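Local coordinates for putative histidinol-phosphate aminotransferase (Burkholderia pseudomallei, PDB 3P1T), which probably catalyses the pyridoxal-phosphate-dependent transfer of an amino group from L-histidinol phosphate to 2-oxoglutarate, a step of histidine biosynthesis, at residues R55-L60 with L234-E238; L73-E79 with Q224-V229. All coordinates share one frame; numbering follows the deposited sequence.

Following the chain from its N terminus, helix 52-64 comes first and supplies residues 55-60 of contact 1. Strand 71-74 and the start of helix 76-87 follow directly and give residues 73-79 of contact 2. The chain then builds most of the seven-stranded sheet before it returns through the loop 224-229, which closes contact 2, and helix 231-241, which closes contact 1. The smaller loop therefore lies within the larger one. Centres of the two contacts are about 14 Å apart, and Leu73 joins them by packing against Leu234 and Leu237. Together they tie helix 52-64 and strand 71-74, outermost of its sheet within this chain, to the segment that follows helix 214-221.

Contact 1 (R55-L60 with L234-E238); sequences RVMRKL and LHALE
Glu238 on one helix is gripped by Arg55 and Lys59 from the other. Arg55 meets it side-on with two nitrogens, NE to Glu238 OE2 at 2.8 Å and NH2 to Glu238 OE1 at 2.9 Å. Both bonds are nearly straight, and the guanidinium and carboxylate planes lie 22° apart, close to coplanar. Lys59 NZ reaches Glu238 OE2 from above the carboxylate plane, 2.8 Å away, giving that oxygen two cationic donors; such surroundings would favour the ionised carboxylate. An extended Glu238 chain, with CG anti to the backbone N (chi1 -176°), carries the carboxylate across to the other helix.

Beside this network lies an apolar layer. Val56 points at the partner helix, its CB 4.1 Å from Leu234 CD2 and its CG1 4.0 Å from Leu237 CD2. Leu60 adds its CD2 to Leu237 CD2, the two side chains crossing at about a right angle. His235 stands near the Arg55 guanidinium, while its ND1 is bonded to Thr231 O.

The segments run roughly parallel, at 26°, with axes 10.0 Å apart. Leu234 and Leu237 also rest on Leu73 of strand 71-74, and helix 32-41 touches His235 and Ala236.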
ATOM      1  N   ARG A  55     -12.303  12.877  -1.735  1.00 47.68           N
ATOM      2  CA  ARG A  55     -12.232  14.038  -0.851  1.00 47.43           C
ATOM      3  C   ARG A  55     -10.770  14.375  -0.505  1.00 51.08           C
ATOM      4  O   ARG A  55     -10.397  15.545  -0.552  1.00 52.77           O
ATOM      5  CB  ARG A  55     -13.040  13.780   0.426  1.00 45.29           C
ATOM      6  CG  ARG A  55     -13.197  15.022   1.299  1.00 50.52           C
ATOM      7  CD  ARG A  55     -13.945  14.753   2.600  1.00 51.57           C
ATOM      8  NE  ARG A  55     -13.159  13.996   3.587  1.00 48.92           N
ATOM      9  CZ  ARG A  55     -13.449  12.771   4.021  1.00 60.55           C
ATOM     10  NH1 ARG A  55     -14.531  12.138   3.581  1.00 51.20           N
ATOM     11  NH2 ARG A  55     -12.682  12.182   4.924  1.00 47.34           N
ATOM     12  N   VAL A  56      -9.949  13.361  -0.180  1.00 44.69           N
ATOM     13  CA  VAL A  56      -8.540  13.561   0.176  1.00 43.39           C
ATOM     14  C   VAL A  56      -7.757  13.966  -1.091  1.00 46.34           C
ATOM     15  O   VAL A  56      -6.871  14.824  -0.993  1.00 46.60           O
ATOM     16  CB  VAL A  56      -7.918  12.318   0.885  1.00 45.35           C
ATOM     17  CG1 VAL A  56      -6.433  12.499   1.137  1.00 44.10           C
ATOM     18  CG2 VAL A  56      -8.631  12.032   2.203  1.00 45.27           C
HETATM   19  N   MSE A  57      -8.107  13.397  -2.278  1.00 40.36           N
HETATM   20  CA  MSE A  57      -7.432  13.755  -3.551  1.00 38.23           C
HETATM   21  C   MSE A  57      -7.582  15.240  -3.826  1.00 45.52           C
HETATM   22  O   MSE A  57      -6.602  15.890  -4.190  1.00 46.14           O
HETATM   23  CB  MSE A  57      -7.963  12.946  -4.750  1.00 38.59           C
HETATM   24  CG  MSE A  57      -7.517  11.486  -4.739  1.00 41.24           C
HETATM   25 SE   MSE A  57      -5.594  11.327  -4.734  0.75 43.85          SE
HETATM   26  CE  MSE A  57      -5.160  11.829  -6.516  1.00 39.84           C
ATOM     27  N   ARG A  58      -8.796  15.769  -3.590  1.00 42.88           N
ATOM     28  CA  ARG A  58      -9.152  17.161  -3.764  1.00 43.83           C
ATOM     29  C   ARG A  58      -8.398  18.003  -2.755  1.00 46.57           C
ATOM     30  O   ARG A  58      -7.879  19.055  -3.126  1.00 45.04           O
ATOM     31  CB  ARG A  58     -10.666  17.311  -3.612  1.00 48.52           C
ATOM     32  CG  ARG A  58     -11.197  18.738  -3.721  1.00 66.40           C
ATOM     33  CD  ARG A  58     -12.700  18.836  -3.456  1.00 78.91           C
ATOM     34  NE  ARG A  58     -13.112  18.271  -2.162  1.00 88.16           N
ATOM     35  CZ  ARG A  58     -13.051  18.908  -0.993  1.00102.25           C
ATOM     36  NH1 ARG A  58     -12.553  20.137  -0.920  1.00 86.40           N
ATOM     37  NH2 ARG A  58     -13.467  18.311   0.116  1.00 92.42           N
ATOM     38  N   LYS A  59      -8.311  17.528  -1.485  1.00 44.44           N
ATOM     39  CA  LYS A  59      -7.594  18.217  -0.400  1.00 44.21           C
ATOM     40  C   LYS A  59      -6.102  18.358  -0.755  1.00 47.31           C
ATOM     41  O   LYS A  59      -5.545  19.427  -0.548  1.00 48.91           O
ATOM     42  CB  LYS A  59      -7.769  17.481   0.947  1.00 46.27           C
ATOM     43  CG  LYS A  59      -8.703  18.156   1.964  1.00 53.35           C
ATOM     44  CD  LYS A  59     -10.197  17.983   1.659  1.00 56.15           C
ATOM     45  CE  LYS A  59     -11.091  18.677   2.663  1.00 59.74           C
ATOM     46  NZ  LYS A  59     -10.986  18.093   4.031  1.00 59.78           N
ATOM     47  N   LEU A  60      -5.477  17.298  -1.309  1.00 41.83           N
ATOM     48  CA  LEU A  60      -4.091  17.292  -1.768  1.00 40.89           C
ATOM     49  C   LEU A  60      -3.877  18.337  -2.856  1.00 48.28           C
ATOM     50  O   LEU A  60      -2.902  19.098  -2.802  1.00 49.94           O
ATOM     51  CB  LEU A  60      -3.697  15.902  -2.297  1.00 39.49           C
ATOM     52  CG  LEU A  60      -3.419  14.828  -1.263  1.00 43.04           C
ATOM     53  CD1 LEU A  60      -3.437  13.441  -1.906  1.00 42.27           C
ATOM     54  CD2 LEU A  60      -2.099  15.087  -0.514  1.00 41.19           C
ATOM     55  N   LEU A 234      -5.842   7.533   4.863  1.00 34.19           N
ATOM     56  CA  LEU A 234      -6.507   8.672   4.212  1.00 34.65           C
ATOM     57  C   LEU A 234      -6.979   9.731   5.232  1.00 40.08           C
ATOM     58  O   LEU A 234      -6.709  10.913   5.019  1.00 41.75           O
ATOM     59  CB  LEU A 234      -7.706   8.228   3.366  1.00 34.33           C
ATOM     60  CG  LEU A 234      -7.429   7.498   2.044  1.00 35.82           C
ATOM     61  CD1 LEU A 234      -8.701   6.939   1.497  1.00 35.36           C
ATOM     62  CD2 LEU A 234      -6.798   8.402   1.027  1.00 35.26           C
ATOM     63  N   HIS A 235      -7.636   9.324   6.340  1.00 35.73           N
ATOM     64  CA  HIS A 235      -8.076  10.288   7.365  1.00 36.26           C
ATOM     65  C   HIS A 235      -6.885  10.881   8.112  1.00 40.69           C
ATOM     66  O   HIS A 235      -6.955  12.032   8.532  1.00 42.17           O
ATOM     67  CB  HIS A 235      -9.066   9.673   8.352  1.00 37.28           C
ATOM     68  CG  HIS A 235     -10.414   9.482   7.723  1.00 41.10           C
ATOM     69  ND1 HIS A 235     -10.693   8.381   6.932  1.00 42.08           N
ATOM     70  CD2 HIS A 235     -11.482  10.309   7.702  1.00 42.89           C
ATOM     71  CE1 HIS A 235     -11.926   8.554   6.494  1.00 41.25           C
ATOM     72  NE2 HIS A 235     -12.440   9.701   6.925  1.00 42.45           N
ATOM     73  N   ALA A 236      -5.788  10.122   8.224  1.00 36.24           N
ATOM     74  CA  ALA A 236      -4.563  10.589   8.858  1.00 35.71           C
ATOM     75  C   ALA A 236      -3.937  11.706   8.007  1.00 42.80           C
ATOM     76  O   ALA A 236      -3.757  12.835   8.502  1.00 43.92           O
ATOM     77  CB  ALA A 236      -3.595   9.436   9.047  1.00 34.71           C
ATOM     78  N   LEU A 237      -3.712  11.411   6.703  1.00 38.58           N
ATOM     79  CA  LEU A 237      -3.144  12.341   5.737  1.00 38.26           C
ATOM     80  C   LEU A 237      -3.978  13.621   5.660  1.00 46.13           C
ATOM     81  O   LEU A 237      -3.405  14.723   5.719  1.00 47.15           O
ATOM     82  CB  LEU A 237      -3.033  11.690   4.352  1.00 37.23           C
ATOM     83  CG  LEU A 237      -2.523  12.588   3.227  1.00 41.77           C
ATOM     84  CD1 LEU A 237      -1.140  13.085   3.508  1.00 42.30           C
ATOM     85  CD2 LEU A 237      -2.556  11.879   1.917  1.00 42.74           C
ATOM     86  N   GLU A 238      -5.316  13.475   5.581  1.00 42.32           N
ATOM     87  CA  GLU A 238      -6.226  14.611   5.515  1.00 43.25           C
ATOM     88  C   GLU A 238      -6.012  15.583   6.699  1.00 50.95           C
ATOM     89  O   GLU A 238      -5.960  16.792   6.476  1.00 51.79           O
ATOM     90  CB  GLU A 238      -7.660  14.120   5.497  1.00 44.41           C
ATOM     91  CG  GLU A 238      -8.663  15.233   5.323  1.00 49.70           C
ATOM     92  CD  GLU A 238     -10.089  14.760   5.212  1.00 62.01           C
ATOM     93  OE1 GLU A 238     -10.471  13.826   5.958  1.00 38.11           O
ATOM     94  OE2 GLU A 238     -10.827  15.339   4.381  1.00 60.45           O
TER

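Contact 2 (L73-E79 with Q224-V229)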
ATOM      1  N   LEU A  73      -1.327   9.877  -5.497  1.00 33.57           N
ATOM      2  CA  LEU A  73      -1.040   9.487  -4.109  1.00 32.97           C
ATOM      3  C   LEU A  73      -0.365   8.111  -4.154  1.00 39.33           C
ATOM      4  O   LEU A  73      -0.884   7.203  -4.810  1.00 39.53           O
ATOM      5  CB  LEU A  73      -2.325   9.501  -3.246  1.00 32.41           C
ATOM      6  CG  LEU A  73      -2.207   9.067  -1.756  1.00 35.10           C
ATOM      7  CD1 LEU A  73      -1.241   9.952  -0.959  1.00 34.61           C
ATOM      8  CD2 LEU A  73      -3.550   9.104  -1.081  1.00 36.36           C
ATOM      9  N   VAL A  74       0.822   7.978  -3.543  1.00 36.78           N
ATOM     10  CA  VAL A  74       1.599   6.741  -3.646  1.00 36.55           C
ATOM     11  C   VAL A  74       2.084   6.229  -2.282  1.00 40.88           C
ATOM     12  O   VAL A  74       2.201   6.994  -1.318  1.00 40.94           O
ATOM     13  CB  VAL A  74       2.827   6.935  -4.586  1.00 40.26           C
ATOM     14  CG1 VAL A  74       2.402   7.112  -6.031  1.00 40.21           C
ATOM     15  CG2 VAL A  74       3.722   8.089  -4.140  1.00 40.28           C
ATOM     16  N   ARG A  75       2.412   4.928  -2.238  1.00 36.85           N
ATOM     17  CA  ARG A  75       2.992   4.262  -1.081  1.00 36.12           C
ATOM     18  C   ARG A  75       4.519   4.529  -1.052  1.00 39.25           C
ATOM     19  O   ARG A  75       5.328   3.604  -1.288  1.00 37.44           O
ATOM     20  CB  ARG A  75       2.689   2.762  -1.129  1.00 36.16           C
ATOM     21  CG  ARG A  75       2.798   2.066   0.217  1.00 43.97           C
ATOM     22  CD  ARG A  75       1.405   1.893   0.756  1.00 48.60           C
ATOM     23  NE  ARG A  75       1.171   2.697   1.940  1.00 48.10           N
ATOM     24  CZ  ARG A  75      -0.012   2.855   2.508  1.00 52.41           C
ATOM     25  NH1 ARG A  75      -1.096   2.299   1.976  1.00 33.12           N
ATOM     26  NH2 ARG A  75      -0.130   3.597   3.592  1.00 49.77           N
ATOM     27  N   GLY A  76       4.877   5.804  -0.832  1.00 34.35           N
ATOM     28  CA  GLY A  76       6.257   6.257  -0.743  1.00 33.99           C
ATOM     29  C   GLY A  76       7.023   6.282  -2.043  1.00 39.66           C
ATOM     30  O   GLY A  76       6.466   6.069  -3.137  1.00 41.19           O
ATOM     31  N   ILE A  77       8.331   6.529  -1.914  1.00 34.55           N
ATOM     32  CA  ILE A  77       9.247   6.655  -3.039  1.00 32.43           C
ATOM     33  C   ILE A  77       9.378   5.287  -3.770  1.00 35.00           C
ATOM     34  O   ILE A  77       9.574   5.307  -4.988  1.00 34.34           O
ATOM     35  CB  ILE A  77      10.624   7.257  -2.585  1.00 34.32           C
ATOM     36  CG1 ILE A  77      11.556   7.634  -3.772  1.00 35.09           C
ATOM     37  CG2 ILE A  77      11.329   6.415  -1.545  1.00 33.33           C
ATOM     38  CD1 ILE A  77      10.978   8.543  -4.863  1.00 38.00           C
ATOM     39  N   ASP A  78       9.179   4.130  -3.079  1.00 31.24           N
ATOM     40  CA  ASP A  78       9.258   2.808  -3.749  1.00 29.94           C
ATOM     41  C   ASP A  78       8.170   2.676  -4.813  1.00 32.14           C
ATOM     42  O   ASP A  78       8.510   2.339  -5.946  1.00 30.01           O
ATOM     43  CB  ASP A  78       9.174   1.618  -2.766  1.00 31.50           C
ATOM     44  CG  ASP A  78      10.393   1.351  -1.894  1.00 38.91           C
ATOM     45  OD1 ASP A  78      11.235   2.274  -1.736  1.00 44.32           O
ATOM     46  OD2 ASP A  78      10.463   0.256  -1.296  1.00 32.40           O
ATOM     47  N   GLU A  79       6.877   2.965  -4.477  1.00 30.33           N
ATOM     48  CA  GLU A  79       5.806   2.894  -5.485  1.00 31.22           C
ATOM     49  C   GLU A  79       6.060   3.891  -6.606  1.00 36.64           C
ATOM     50  O   GLU A  79       5.879   3.561  -7.773  1.00 34.83           O
ATOM     51  CB  GLU A  79       4.411   3.138  -4.891  1.00 32.56           C
ATOM     52  CG  GLU A  79       3.344   3.188  -5.981  1.00 35.66           C
ATOM     53  CD  GLU A  79       1.882   3.195  -5.598  1.00 42.14           C
ATOM     54  OE1 GLU A  79       1.563   3.394  -4.405  1.00 32.44           O
ATOM     55  OE2 GLU A  79       1.050   2.991  -6.508  1.00 30.78           O
ATOM     56  N   GLN A 224      -2.429   1.477 -10.721  1.00 31.82           N
ATOM     57  CA  GLN A 224      -2.445   1.404  -9.259  1.00 31.31           C
ATOM     58  C   GLN A 224      -3.481   0.403  -8.771  1.00 37.33           C
ATOM     59  O   GLN A 224      -4.434   0.069  -9.485  1.00 39.18           O
ATOM     60  CB  GLN A 224      -2.696   2.765  -8.623  1.00 32.31           C
ATOM     61  CG  GLN A 224      -1.537   3.738  -8.771  1.00 36.93           C
ATOM     62  CD  GLN A 224      -1.764   4.969  -7.935  1.00 44.84           C
ATOM     63  OE1 GLN A 224      -2.613   5.825  -8.244  1.00 39.06           O
ATOM     64  NE2 GLN A 224      -1.047   5.049  -6.818  1.00 34.44           N
ATOM     65  N   TRP A 225      -3.260  -0.110  -7.565  1.00 32.97           N
ATOM     66  CA  TRP A 225      -4.129  -1.107  -6.986  1.00 32.66           C
ATOM     67  C   TRP A 225      -5.388  -0.475  -6.475  1.00 40.41           C
ATOM     68  O   TRP A 225      -5.381   0.698  -6.096  1.00 41.94           O
ATOM     69  CB  TRP A 225      -3.407  -1.838  -5.859  1.00 30.54           C
ATOM     70  CG  TRP A 225      -2.139  -2.531  -6.271  1.00 30.68           C
ATOM     71  CD1 TRP A 225      -1.913  -3.193  -7.442  1.00 33.54           C
ATOM     72  CD2 TRP A 225      -0.984  -2.768  -5.444  1.00 30.00           C
ATOM     73  NE1 TRP A 225      -0.657  -3.749  -7.433  1.00 32.73           N
ATOM     74  CE2 TRP A 225      -0.072  -3.521  -6.211  1.00 33.09           C
ATOM     75  CE3 TRP A 225      -0.605  -2.359  -4.143  1.00 31.31           C
ATOM     76  CZ2 TRP A 225       1.185  -3.892  -5.722  1.00 31.43           C
ATOM     77  CZ3 TRP A 225       0.631  -2.748  -3.646  1.00 31.70           C
ATOM     78  CH2 TRP A 225       1.517  -3.490  -4.434  1.00 32.18           C
ATOM     79  N   PHE A 226      -6.479  -1.249  -6.458  1.00 37.72           N
ATOM     80  CA  PHE A 226      -7.739  -0.783  -5.917  1.00 38.70           C
ATOM     81  C   PHE A 226      -7.586  -0.560  -4.401  1.00 43.50           C
ATOM     82  O   PHE A 226      -7.024  -1.428  -3.719  1.00 42.75           O
ATOM     83  CB  PHE A 226      -8.866  -1.783  -6.236  1.00 41.49           C
ATOM     84  CG  PHE A 226     -10.147  -1.514  -5.482  1.00 44.88           C
ATOM     85  CD1 PHE A 226     -10.931  -0.400  -5.778  1.00 50.04           C
ATOM     86  CD2 PHE A 226     -10.548  -2.344  -4.448  1.00 47.35           C
ATOM     87  CE1 PHE A 226     -12.083  -0.119  -5.040  1.00 51.72           C
ATOM     88  CE2 PHE A 226     -11.713  -2.076  -3.732  1.00 50.55           C
ATOM     89  CZ  PHE A 226     -12.465  -0.962  -4.026  1.00 49.83           C
ATOM     90  N   CYS A 227      -8.040   0.619  -3.898  1.00 39.79           N
ATOM     91  CA  CYS A 227      -7.997   0.996  -2.486  1.00 40.55           C
ATOM     92  C   CYS A 227      -6.540   0.872  -1.969  1.00 43.49           C
ATOM     93  O   CYS A 227      -6.262   0.294  -0.901  1.00 43.38           O
ATOM     94  CB  CYS A 227      -8.983   0.136  -1.685  1.00 42.19           C
ATOM     95  SG  CYS A 227      -9.167   0.589   0.069  1.00 46.56           S
ATOM     96  N   ASN A 228      -5.604   1.418  -2.768  1.00 38.47           N
ATOM     97  CA  ASN A 228      -4.168   1.401  -2.495  1.00 36.84           C
ATOM     98  C   ASN A 228      -3.850   2.021  -1.114  1.00 41.16           C
ATOM     99  O   ASN A 228      -2.986   1.508  -0.389  1.00 41.90           O
ATOM    100  CB  ASN A 228      -3.437   2.143  -3.606  1.00 33.07           C
ATOM    101  CG  ASN A 228      -1.930   2.071  -3.549  1.00 50.17           C
ATOM    102  OD1 ASN A 228      -1.306   1.033  -3.271  1.00 38.78           O
ATOM    103  ND2 ASN A 228      -1.314   3.187  -3.885  1.00 49.83           N
ATOM    104  N   VAL A 229      -4.563   3.105  -0.753  1.00 37.73           N
ATOM    105  CA  VAL A 229      -4.435   3.812   0.534  1.00 37.20           C
ATOM    106  C   VAL A 229      -5.784   3.699   1.270  1.00 41.30           C
ATOM    107  O   VAL A 229      -6.798   4.218   0.819  1.00 42.06           O
ATOM    108  CB  VAL A 229      -3.971   5.277   0.357  1.00 40.46           C
ATOM    109  CG1 VAL A 229      -3.825   5.976   1.704  1.00 40.23           C
ATOM    110  CG2 VAL A 229      -2.658   5.332  -0.411  1.00 39.59           C
TER
HETATM  111  O   HOH W   1      -3.283   8.401  -6.893  1.00 33.94           O
HETATM  112  O   HOH W   2      -0.730   0.691  -6.228  1.00 27.25           O
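Glu79 and Gln224 meet at the centre of a buried polar cluster. Gln224 NE2 donates to Glu79 OE2 (3.0 Å) and to the backbone O of Leu73 (2.9 Å), spending both amide hydrogens in its own plane. The carboxylate is approached differently at its two oxygens: Gln224 comes to OE2 from above the plane, whereas Asn228 ND2 donates to the syn lone pair of Glu79 OE1 (2.9 Å), with amide and carboxylate planes almost perpendicular (84°). On its anti side Glu79 OE1 also accepts a bond from the backbone N of Arg75, 2.8 Å away. Glu79 stretches straight out from its helix to both amides, chi1 175° setting CG opposite the backbone N. Arg83 forms a salt bridge with OE2, which would favour a charged carboxylate.

Two waters extend the network. One accepts from Leu73 N and donates to Gln224 OE1; the other accepts from Trp225 N and donates to Glu79 OE2.

Arg75 contributes a weak bond from NH1 to Asn228 O (3.1 Å, bent to 120°), and Val229 CG2 lies over one face of its guanidinium. The stronger partner of this arginine is Asp233, in a salt bridge.

An apolar pair completes the contact: Leu73 CD2 packs 3.9 Å from Val229 CG2.

Arg75 centres an inverse gamma turn linking strand 71-74 to helix 76-87. The loop 224-229 is also part of the dimer interface: Trp225 stacks on Trp225 of the second subunit, and Phe226 N bonds to Asp78 of that subunit. This buried carboxylate-amide network thus joins a strand-to-helix turn to an interface loop, consistent with the dimeric architecture of class I and II aminotransferases.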